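Local coordinates for protein-tyrosine-phosphatase PTP1 (Arabidopsis thaliana, PDB 6KRW) that removes phosphate from phosphotyrosine in proteins, including the MAP kinase MPK6, and with MKP1 modulates plant defence responses, at residues T97-F106 with C248-A259. Numbering follows the deposited sequence.
Sequences TSESESISQF and CAIHNTIQRILA
The helix that follows the phosphate-binding loop of a tyrosine phosphatase packs against the hairpin loop joining strands 92-95 and 106-109, and Q255 shows how one amide can hold a loop's backbone and side chain together. Its OE1 accepts from S104 N at 2.8 Å, the donor tilted 32° from the carbonyl plane, while NE2 gives a more bent bond, in the amide plane, to S104 OG. A bridging water ties the same OE1 to S104 O and N252 ND2. With an alanine in place of Q255, S104 N and OG are likely to lose these partners and the water one of its acceptors. N252 ND2 donates almost straight to T97 OG1 at 3.0 Å, and R256 NH1 donates to OD1 of that amide, its guanidinium salt-bridged through NE to D261. Toward A259, I103 CD1 rests on R256 CG and, 4.0 Å away, A259 CB. Toward C248, F106 turns its edge to the face of H251 in a T-shaped pair, planes at 84°, while C248 SG lies over one phenyl face. V235, on the strand leading to the catalytic C237, touches both F106 and C248, placing this sulfur-aromatic contact at the sheet-helix interface of the classical PTP fold.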
loop_
_atom_site.group_PDB
_atom_site.type_symbol
_atom_site.label_atom_id
_atom_site.label_comp_id
_atom_site.label_asym_id
_atom_site.label_seq_id
_atom_site.Cartn_x
_atom_site.Cartn_y
_atom_site.Cartn_z
ATOM N N THR A 97 12.266 1.962 0.527
ATOM C CA THR A 97 13.199 1.952 1.667
ATOM C C THR A 97 14.582 1.495 1.203
ATOM O O THR A 97 15.549 1.782 1.873
ATOM C CB THR A 97 12.683 1.042 2.777
ATOM O OG1 THR A 97 12.633 -0.294 2.252
ATOM C CG2 THR A 97 11.324 1.467 3.271
ATOM N N SER A 98 14.665 0.756 0.119
ATOM C CA SER A 98 15.871 -0.036 -0.218
ATOM C C SER A 98 16.024 -0.124 -1.731
ATOM O O SER A 98 15.036 0.031 -2.439
ATOM C CB SER A 98 15.851 -1.439 0.346
ATOM O OG SER A 98 15.168 -1.566 1.587
ATOM N N GLU A 99 17.242 -0.365 -2.210
ATOM C CA GLU A 99 17.439 -0.671 -3.642
ATOM C C GLU A 99 17.927 -2.103 -3.697
ATOM O O GLU A 99 19.121 -2.313 -3.761
ATOM C CB GLU A 99 18.439 0.249 -4.334
ATOM C CG GLU A 99 18.574 -0.086 -5.807
ATOM C CD GLU A 99 17.290 0.164 -6.576
ATOM O OE1 GLU A 99 16.772 -0.764 -7.221
ATOM O OE2 GLU A 99 16.842 1.305 -6.556
ATOM N N SER A 100 16.992 -3.031 -3.658
ATOM C CA SER A 100 17.264 -4.483 -3.605
ATOM C C SER A 100 16.239 -5.189 -4.487
ATOM O O SER A 100 15.043 -4.847 -4.413
ATOM C CB SER A 100 17.214 -4.989 -2.192
ATOM O OG SER A 100 17.211 -6.405 -2.184
ATOM N N GLU A 101 16.695 -6.158 -5.264
ATOM C CA GLU A 101 15.798 -7.006 -6.081
ATOM C C GLU A 101 14.892 -7.839 -5.165
ATOM O O GLU A 101 13.973 -8.481 -5.693
ATOM C CB GLU A 101 16.645 -7.892 -6.998
ATOM C CG GLU A 101 17.589 -7.096 -7.875
ATOM C CD GLU A 101 18.494 -7.925 -8.767
ATOM O OE1 GLU A 101 18.275 -7.915 -9.991
ATOM O OE2 GLU A 101 19.430 -8.564 -8.242
ATOM N N SER A 102 15.127 -7.832 -3.849
ATOM C CA SER A 102 14.339 -8.682 -2.917
ATOM C C SER A 102 13.338 -7.850 -2.114
ATOM O O SER A 102 12.608 -8.451 -1.327
ATOM C CB SER A 102 15.245 -9.455 -1.995
ATOM O OG SER A 102 16.173 -10.226 -2.739
ATOM N N ILE A 103 13.343 -6.518 -2.260
ATOM C CA ILE A 103 12.479 -5.622 -1.443
ATOM C C ILE A 103 11.566 -4.831 -2.378
ATOM O O ILE A 103 12.076 -4.089 -3.227
ATOM C CB ILE A 103 13.340 -4.747 -0.518
ATOM C CG1 ILE A 103 14.248 -5.631 0.343
ATOM C CG2 ILE A 103 12.430 -3.858 0.311
ATOM C CD1 ILE A 103 15.289 -4.899 1.094
ATOM N N SER A 104 10.248 -5.036 -2.246
ATOM C CA SER A 104 9.231 -4.335 -3.055
ATOM C C SER A 104 9.267 -2.831 -2.771
ATOM O O SER A 104 9.486 -2.417 -1.607
ATOM C CB SER A 104 7.845 -4.830 -2.776
ATOM O OG SER A 104 7.766 -6.261 -2.895
ATOM N N GLN A 105 8.945 -2.075 -3.804
ATOM C CA GLN A 105 8.574 -0.667 -3.645
ATOM C C GLN A 105 7.062 -0.571 -3.822
ATOM O O GLN A 105 6.453 -1.461 -4.509
ATOM C CB GLN A 105 9.362 0.211 -4.611
ATOM C CG GLN A 105 9.017 0.050 -6.062
ATOM C CD GLN A 105 9.951 0.802 -6.980
ATOM O OE1 GLN A 105 10.565 1.821 -6.588
ATOM N NE2 GLN A 105 10.035 0.328 -8.220
ATOM N N PHE A 106 6.479 0.425 -3.211
ATOM C CA PHE A 106 5.023 0.647 -3.262
ATOM C C PHE A 106 4.693 1.993 -3.856
ATOM O O PHE A 106 5.456 2.964 -3.739
ATOM C CB PHE A 106 4.375 0.552 -1.886
ATOM C CG PHE A 106 4.866 -0.589 -1.050
ATOM C CD1 PHE A 106 5.939 -0.446 -0.193
ATOM C CD2 PHE A 106 4.229 -1.826 -1.094
ATOM C CE1 PHE A 106 6.400 -1.488 0.581
ATOM C CE2 PHE A 106 4.669 -2.870 -0.298
ATOM C CZ PHE A 106 5.752 -2.714 0.542
ATOM N N CYS A 248 1.861 -1.670 4.263
ATOM C CA CYS A 248 3.241 -1.463 3.728
ATOM C C CYS A 248 4.276 -1.782 4.825
ATOM O O CYS A 248 5.296 -2.374 4.523
ATOM C CB CYS A 248 3.412 -0.041 3.217
ATOM S SG CYS A 248 2.485 0.299 1.706
ATOM N N ALA A 249 4.026 -1.375 6.069
ATOM C CA ALA A 249 4.990 -1.608 7.162
ATOM C C ALA A 249 5.189 -3.104 7.376
ATOM O O ALA A 249 6.317 -3.573 7.604
ATOM C CB ALA A 249 4.584 -0.900 8.418
ATOM N N ILE A 250 4.097 -3.874 7.348
ATOM C CA ILE A 250 4.224 -5.342 7.580
ATOM C C ILE A 250 5.005 -5.964 6.423
ATOM O O ILE A 250 5.976 -6.723 6.655
ATOM C CB ILE A 250 2.823 -5.955 7.748
ATOM C CG1 ILE A 250 2.097 -5.375 8.966
ATOM C CG2 ILE A 250 2.911 -7.489 7.773
ATOM C CD1 ILE A 250 0.565 -5.579 8.945
ATOM N N HIS A 251 4.601 -5.665 5.202
ATOM C CA HIS A 251 5.230 -6.236 3.991
ATOM C C HIS A 251 6.711 -5.859 3.929
ATOM O O HIS A 251 7.579 -6.721 3.739
ATOM C CB HIS A 251 4.428 -5.744 2.794
ATOM C CG HIS A 251 4.856 -6.233 1.465
ATOM N ND1 HIS A 251 3.942 -6.752 0.574
ATOM C CD2 HIS A 251 6.050 -6.267 0.837
ATOM C CE1 HIS A 251 4.562 -7.054 -0.554
ATOM N NE2 HIS A 251 5.851 -6.795 -0.411
ATOM N N ASN A 252 6.983 -4.586 4.148
ATOM C CA ASN A 252 8.366 -4.084 4.034
ATOM C C ASN A 252 9.240 -4.670 5.145
ATOM O O ASN A 252 10.412 -5.044 4.894
ATOM C CB ASN A 252 8.305 -2.570 4.132
ATOM C CG ASN A 252 9.657 -1.895 3.962
ATOM O OD1 ASN A 252 10.158 -1.293 4.925
ATOM N ND2 ASN A 252 10.216 -2.004 2.772
ATOM N N THR A 253 8.713 -4.761 6.364
ATOM C CA THR A 253 9.517 -5.260 7.491
ATOM C C THR A 253 9.919 -6.705 7.218
ATOM O O THR A 253 11.079 -7.085 7.436
ATOM C CB THR A 253 8.769 -5.106 8.815
ATOM O OG1 THR A 253 8.555 -3.698 9.051
ATOM C CG2 THR A 253 9.529 -5.738 9.958
ATOM N N ILE A 254 8.936 -7.544 6.884
ATOM C CA ILE A 254 9.245 -8.979 6.639
ATOM C C ILE A 254 10.268 -9.120 5.509
ATOM O O ILE A 254 11.243 -9.864 5.686
ATOM C CB ILE A 254 7.944 -9.754 6.385
ATOM C CG1 ILE A 254 7.075 -9.764 7.644
ATOM C CG2 ILE A 254 8.244 -11.144 5.845
ATOM C CD1 ILE A 254 7.604 -10.578 8.781
ATOM N N GLN A 255 10.075 -8.411 4.395
ATOM C CA GLN A 255 11.035 -8.532 3.267
ATOM C C GLN A 255 12.428 -8.113 3.717
ATOM O O GLN A 255 13.414 -8.732 3.285
ATOM C CB GLN A 255 10.578 -7.698 2.088
ATOM C CG GLN A 255 9.425 -8.333 1.353
ATOM C CD GLN A 255 9.101 -7.655 0.052
ATOM O OE1 GLN A 255 9.208 -6.431 -0.054
ATOM N NE2 GLN A 255 8.685 -8.443 -0.939
ATOM N N ARG A 256 12.517 -7.034 4.478
ATOM C CA ARG A 256 13.855 -6.533 4.877
ATOM C C ARG A 256 14.522 -7.497 5.863
ATOM O O ARG A 256 15.732 -7.677 5.782
ATOM C CB ARG A 256 13.716 -5.110 5.420
ATOM C CG ARG A 256 13.526 -4.088 4.305
ATOM C CD ARG A 256 13.044 -2.758 4.819
ATOM N NE ARG A 256 13.948 -2.183 5.812
ATOM C CZ ARG A 256 13.559 -1.385 6.787
ATOM N NH1 ARG A 256 12.305 -0.969 6.837
ATOM N NH2 ARG A 256 14.455 -0.921 7.659
ATOM N N ILE A 257 13.765 -8.137 6.753
ATOM C CA ILE A 257 14.342 -9.180 7.641
ATOM C C ILE A 257 14.897 -10.305 6.766
ATOM O O ILE A 257 16.036 -10.732 6.989
ATOM C CB ILE A 257 13.308 -9.684 8.655
ATOM C CG1 ILE A 257 12.926 -8.586 9.644
ATOM C CG2 ILE A 257 13.813 -10.943 9.357
ATOM C CD1 ILE A 257 11.635 -8.884 10.403
ATOM N N LEU A 258 14.119 -10.753 5.784
ATOM C CA LEU A 258 14.526 -11.883 4.918
ATOM C C LEU A 258 15.727 -11.494 4.057
ATOM O O LEU A 258 16.467 -12.396 3.641
ATOM C CB LEU A 258 13.346 -12.286 4.034
ATOM C CG LEU A 258 12.222 -13.005 4.766
ATOM C CD1 LEU A 258 11.029 -13.196 3.837
ATOM C CD2 LEU A 258 12.703 -14.359 5.286
ATOM N N ALA A 259 15.934 -10.197 3.837
ATOM C CA ALA A 259 17.060 -9.726 2.992
ATOM C C ALA A 259 18.281 -9.392 3.846
ATOM O O ALA A 259 19.327 -9.089 3.266
ATOM C CB ALA A 259 16.642 -8.556 2.153
HETATM O O HOH W 1 13.395 -10.212 0.975
HETATM O O HOH W 2 8.964 -3.761 0.803
#